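Side-chain contacts in Xcc1710-like domain-containing protein (Bordetella parapertussis 12822, PDB 3CPK), which is of unknown function, belonging to the DUF498/DUF598 family of Xcc1710-like proteins: residues A[119-122]-A[123-127]; A[128-131]-A[132-136]. All coordinates share one frame; numbering follows the deposited sequence.

Contact 1. Residues A[119-122]-A[123-127]; sequences EAMD and TQAAA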
loop_
_atom_site.group_PDB
_atom_site.type_symbol
_atom_site.label_atom_id
_atom_site.label_comp_id
_atom_site.label_asym_id
_atom_site.label_seq_id
_atom_site.Cartn_x
_atom_site.Cartn_y
_atom_site.Cartn_z
ATOM N N GLU A 119 -2.577 -6.089 5.862
ATOM C CA GLU A 119 -2.771 -5.302 7.061
ATOM C C GLU A 119 -3.305 -3.925 6.710
ATOM O O GLU A 119 -2.658 -3.170 5.987
ATOM C CB GLU A 119 -1.439 -5.160 7.787
ATOM C CG GLU A 119 -0.729 -6.482 7.982
ATOM C CD GLU A 119 0.556 -6.345 8.773
ATOM O OE1 GLU A 119 0.633 -5.426 9.618
ATOM O OE2 GLU A 119 1.477 -7.165 8.562
ATOM N N ALA A 120 -4.489 -3.603 7.221
ATOM C CA ALA A 120 -5.093 -2.305 6.969
ATOM C C ALA A 120 -4.827 -1.433 8.182
ATOM O O ALA A 120 -4.814 -1.918 9.299
ATOM C CB ALA A 120 -6.576 -2.459 6.750
HETATM N N MSE A 121 -4.579 -0.152 7.956
HETATM C CA MSE A 121 -4.323 0.777 9.046
HETATM C C MSE A 121 -4.450 2.156 8.449
HETATM O O MSE A 121 -4.514 2.290 7.229
HETATM C CB MSE A 121 -2.916 0.565 9.615
HETATM C CG MSE A 121 -1.801 0.583 8.569
HETATM SE SE MSE A 121 -0.058 0.075 9.269
HETATM C CE MSE A 121 -0.298 -1.865 9.205
ATOM N N ASP A 122 -4.508 3.183 9.291
ATOM C CA ASP A 122 -4.611 4.535 8.772
ATOM C C ASP A 122 -3.412 4.736 7.855
ATOM O O ASP A 122 -2.363 4.121 8.045
ATOM C CB ASP A 122 -4.603 5.559 9.912
ATOM C CG ASP A 122 -3.376 5.468 10.769
ATOM O OD1 ASP A 122 -3.272 4.504 11.558
ATOM O OD2 ASP A 122 -2.505 6.355 10.644
ATOM N N THR A 123 -3.576 5.604 6.867
ATOM C CA THR A 123 -2.548 5.883 5.881
ATOM C C THR A 123 -1.168 6.351 6.343
ATOM O O THR A 123 -0.165 5.872 5.814
ATOM C CB THR A 123 -3.095 6.856 4.822
ATOM O OG1 THR A 123 -4.116 6.191 4.072
ATOM C CG2 THR A 123 -2.003 7.300 3.871
ATOM N N GLN A 124 -1.085 7.266 7.309
ATOM C CA GLN A 124 0.243 7.715 7.744
ATOM C C GLN A 124 1.050 6.552 8.342
ATOM O O GLN A 124 2.276 6.516 8.247
ATOM C CB GLN A 124 0.152 8.862 8.759
ATOM C CG GLN A 124 -0.883 9.960 8.452
ATOM C CD GLN A 124 -0.679 10.684 7.122
ATOM O OE1 GLN A 124 0.364 11.289 6.873
ATOM N NE2 GLN A 124 -1.693 10.635 6.268
ATOM N N ALA A 125 0.358 5.595 8.946
ATOM C CA ALA A 125 1.017 4.432 9.535
ATOM C C ALA A 125 1.401 3.424 8.454
ATOM O O ALA A 125 2.482 2.833 8.497
ATOM C CB ALA A 125 0.106 3.774 10.565
ATOM N N ALA A 126 0.514 3.229 7.484
ATOM C CA ALA A 126 0.794 2.311 6.385
ATOM C C ALA A 126 2.098 2.735 5.700
ATOM O O ALA A 126 3.006 1.932 5.507
ATOM C CB ALA A 126 -0.358 2.324 5.387
ATOM N N ALA A 127 2.176 4.019 5.369
ATOM C CA ALA A 127 3.334 4.606 4.709
ATOM C C ALA A 127 4.611 4.383 5.508
ATOM O O ALA A 127 5.644 3.973 4.980
ATOM C CB ALA A 127 3.097 6.105 4.502
#
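Asp122 sits at the N-cap of helix 123-135 and offers both a backbone and a side-chain oxygen to the first turn. Its carbonyl oxygen takes the main bond, from Ala126 N to Asp122 O at 3.1 Å, fairly straight (158° at the hydrogen) and with the donor in the carbonyl plane. The same oxygen also receives a weak, more bent bond from Ala125 N. That N-H is shared, since Ala125 N also makes a weak capping bond of 3.4 Å to Asp122 OD2. With CG between the backbone N and carbonyl carbon (chi1 58°), the carboxylate curls over the helix start, and Asp122 OD1 packs 3.6 Å from Ala125 CB.

On the strand side, the CB of selenomethionine Met121 points at the helix. Met121 CG meets Ala126 CB at 3.9 Å, and Met121 SE lies over the backbone, 3.7 Å from Ala125 C, with Ala125 CB close by. Thr123 turns away: its OG1 is bonded to Leu145 O and weakly to Gly97 N, while its side chain, like Ala126, touches Leu144 on strand 140-144. Backbone bonds to Val94 and Thr96 hold Met121 in the sheet, and Thr96 OG1 adds a weak bond to Met121 O. The first-turn amides of Ala125 and Ala126 are thus met by one aspartate, whose negative charge probably interacts favourably with the positive end of the helix dipole.

Contact 2. Residues A[128-131]-A[132-136]; sequences RTYN and ILMAE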
loop_
_atom_site.group_PDB
_atom_site.type_symbol
_atom_site.label_atom_id
_atom_site.label_comp_id
_atom_site.label_asym_id
_atom_site.label_seq_id
_atom_site.Cartn_x
_atom_site.Cartn_y
_atom_site.Cartn_z
ATOM N N ARG A 128 4.517 4.670 6.796
ATOM C CA ARG A 128 5.614 4.520 7.730
ATOM C C ARG A 128 5.958 3.042 7.945
ATOM O O ARG A 128 7.125 2.674 8.099
ATOM C CB ARG A 128 5.200 5.183 9.030
ATOM C CG ARG A 128 6.068 4.919 10.227
ATOM C CD ARG A 128 5.303 5.405 11.440
ATOM N NE ARG A 128 4.686 6.697 11.146
ATOM C CZ ARG A 128 3.438 7.035 11.465
ATOM N NH1 ARG A 128 2.651 6.174 12.102
ATOM N NH2 ARG A 128 2.974 8.234 11.131
ATOM N N THR A 129 4.949 2.184 7.956
ATOM C CA THR A 129 5.224 0.763 8.137
ATOM C C THR A 129 5.868 0.200 6.866
ATOM O O THR A 129 6.629 -0.765 6.914
ATOM C CB THR A 129 3.938 -0.033 8.476
ATOM O OG1 THR A 129 3.382 0.446 9.705
ATOM C CG2 THR A 129 4.254 -1.487 8.648
ATOM N N TYR A 130 5.563 0.819 5.733
ATOM C CA TYR A 130 6.129 0.397 4.458
ATOM C C TYR A 130 7.625 0.689 4.421
ATOM O O TYR A 130 8.419 -0.160 4.014
ATOM C CB TYR A 130 5.458 1.133 3.293
ATOM C CG TYR A 130 6.279 1.077 2.031
ATOM C CD1 TYR A 130 6.163 0.013 1.143
ATOM C CD2 TYR A 130 7.244 2.050 1.770
ATOM C CE1 TYR A 130 7.001 -0.083 0.023
ATOM C CE2 TYR A 130 8.078 1.959 0.672
ATOM C CZ TYR A 130 7.954 0.892 -0.198
ATOM O OH TYR A 130 8.805 0.789 -1.266
ATOM N N ASN A 131 8.000 1.905 4.814
ATOM C CA ASN A 131 9.402 2.292 4.822
ATOM C C ASN A 131 10.204 1.295 5.644
ATOM O O ASN A 131 11.296 0.885 5.250
ATOM C CB ASN A 131 9.584 3.695 5.421
ATOM C CG ASN A 131 9.303 4.821 4.425
ATOM O OD1 ASN A 131 9.219 5.989 4.816
ATOM N ND2 ASN A 131 9.167 4.481 3.140
ATOM N N ILE A 132 9.653 0.900 6.788
ATOM C CA ILE A 132 10.335 -0.036 7.671
ATOM C C ILE A 132 10.477 -1.428 7.080
ATOM O O ILE A 132 11.577 -1.956 7.010
ATOM C CB ILE A 132 9.632 -0.112 9.051
ATOM C CG1 ILE A 132 9.807 1.223 9.773
ATOM C CG2 ILE A 132 10.232 -1.235 9.899
ATOM C CD1 ILE A 132 9.031 1.336 11.060
ATOM N N LEU A 133 9.373 -2.021 6.653
ATOM C CA LEU A 133 9.435 -3.350 6.059
ATOM C C LEU A 133 10.369 -3.342 4.856
ATOM O O LEU A 133 11.005 -4.339 4.531
ATOM C CB LEU A 133 8.047 -3.804 5.615
ATOM C CG LEU A 133 7.017 -4.017 6.717
ATOM C CD1 LEU A 133 5.825 -4.752 6.143
ATOM C CD2 LEU A 133 7.625 -4.821 7.842
HETATM N N MSE A 134 10.440 -2.192 4.202
HETATM C CA MSE A 134 11.283 -2.020 3.045
HETATM C C MSE A 134 12.731 -1.907 3.491
HETATM O O MSE A 134 13.610 -2.555 2.934
HETATM C CB MSE A 134 10.826 -0.773 2.274
HETATM C CG MSE A 134 11.544 -0.519 0.971
HETATM SE SE MSE A 134 13.137 0.504 1.292
HETATM C CE MSE A 134 12.312 2.278 1.431
ATOM N N ALA A 135 12.985 -1.099 4.514
ATOM C CA ALA A 135 14.350 -0.934 5.014
ATOM C C ALA A 135 14.996 -2.250 5.462
ATOM O O ALA A 135 16.201 -2.424 5.325
ATOM C CB ALA A 135 14.373 0.073 6.151
ATOM N N GLU A 136 14.214 -3.171 6.011
ATOM C CA GLU A 136 14.787 -4.442 6.433
ATOM C C GLU A 136 14.678 -5.484 5.323
ATOM O O GLU A 136 14.750 -6.695 5.564
ATOM C CB GLU A 136 14.145 -4.940 7.744
ATOM C CG GLU A 136 12.646 -4.859 7.845
ATOM C CD GLU A 136 12.175 -4.941 9.294
ATOM O OE1 GLU A 136 12.715 -4.186 10.145
ATOM O OE2 GLU A 136 11.269 -5.753 9.580
#
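Selenomethionine Met134 reaches back one helical turn onto Tyr130, their side chains crossing at a slant. Met134 CB points toward the preceding turn, 3.0 Å from Tyr130 O, and stands above one face of the Tyr130 ring, 4.1 Å from the plane and displaced toward the rim. With CG anti to the backbone N (chi1 -175°), the chain is carried across toward the hydroxyl end of the phenol: Met134 CG comes 4.0 Å from Tyr130 CZ and 3.8 Å from Tyr130 OH. Bends at chi2 and chi3 then fold the chain, and the terminal Met134 CE ends 4.2 Å from Asn131 O; the side chain also touches Thr13.

The phenol under Met134 is fixed from beyond the helix. Its OH is hydrogen-bonded to Asn12 O, its ring meets Phe35 edge to face, and the side chain packs on Leu93, Val140 and Val142.

One residue before Met134, Leu133 CG lies 3.3 Å from Thr129 O and also near Thr129 CG2, while Ile132 sets CG1 beside Arg128 O. Thr129 OG1 turns back to Ala125 O. Backbone bonds tie the turns: Leu133 N to Thr129 O is nearly straight (175° at the hydrogen), Met134 N to Tyr130 O is more bent (144°), and Ala135 N reaches Asn131 O at 2.7 Å; the bond from Ile132 N to Arg128 O is weak. This i to i+4 pattern is that of the last turns of an amphipathic alpha-helix: Tyr130 and Leu133 face strands 91-95 and 140-144, Ile132 and Ala135 the solvent, in the helical link of a beta-alpha-beta crossover.

Strand 117-121, outermost in the mixed sheet beside strand 91-95, leads directly into contact 1, where the chain turns and helix 123-135 begins. Contact 2 follows in series on the same helix, so the two neither nest nor cross; their centres are about 12 Å apart. Contact 1 closes the strand-to-helix turn; contact 2 closes no loop, lying within the helix's last turns before the chain returns as strand 140-144. They touch where Met121 SE packs 3.5 Å from Thr129 OG1. The helix packs against strands 91-95 and 140-144 of the mixed sheet, and strand 14-18 of the antiparallel sheet meets it through Ala127 and Asn131.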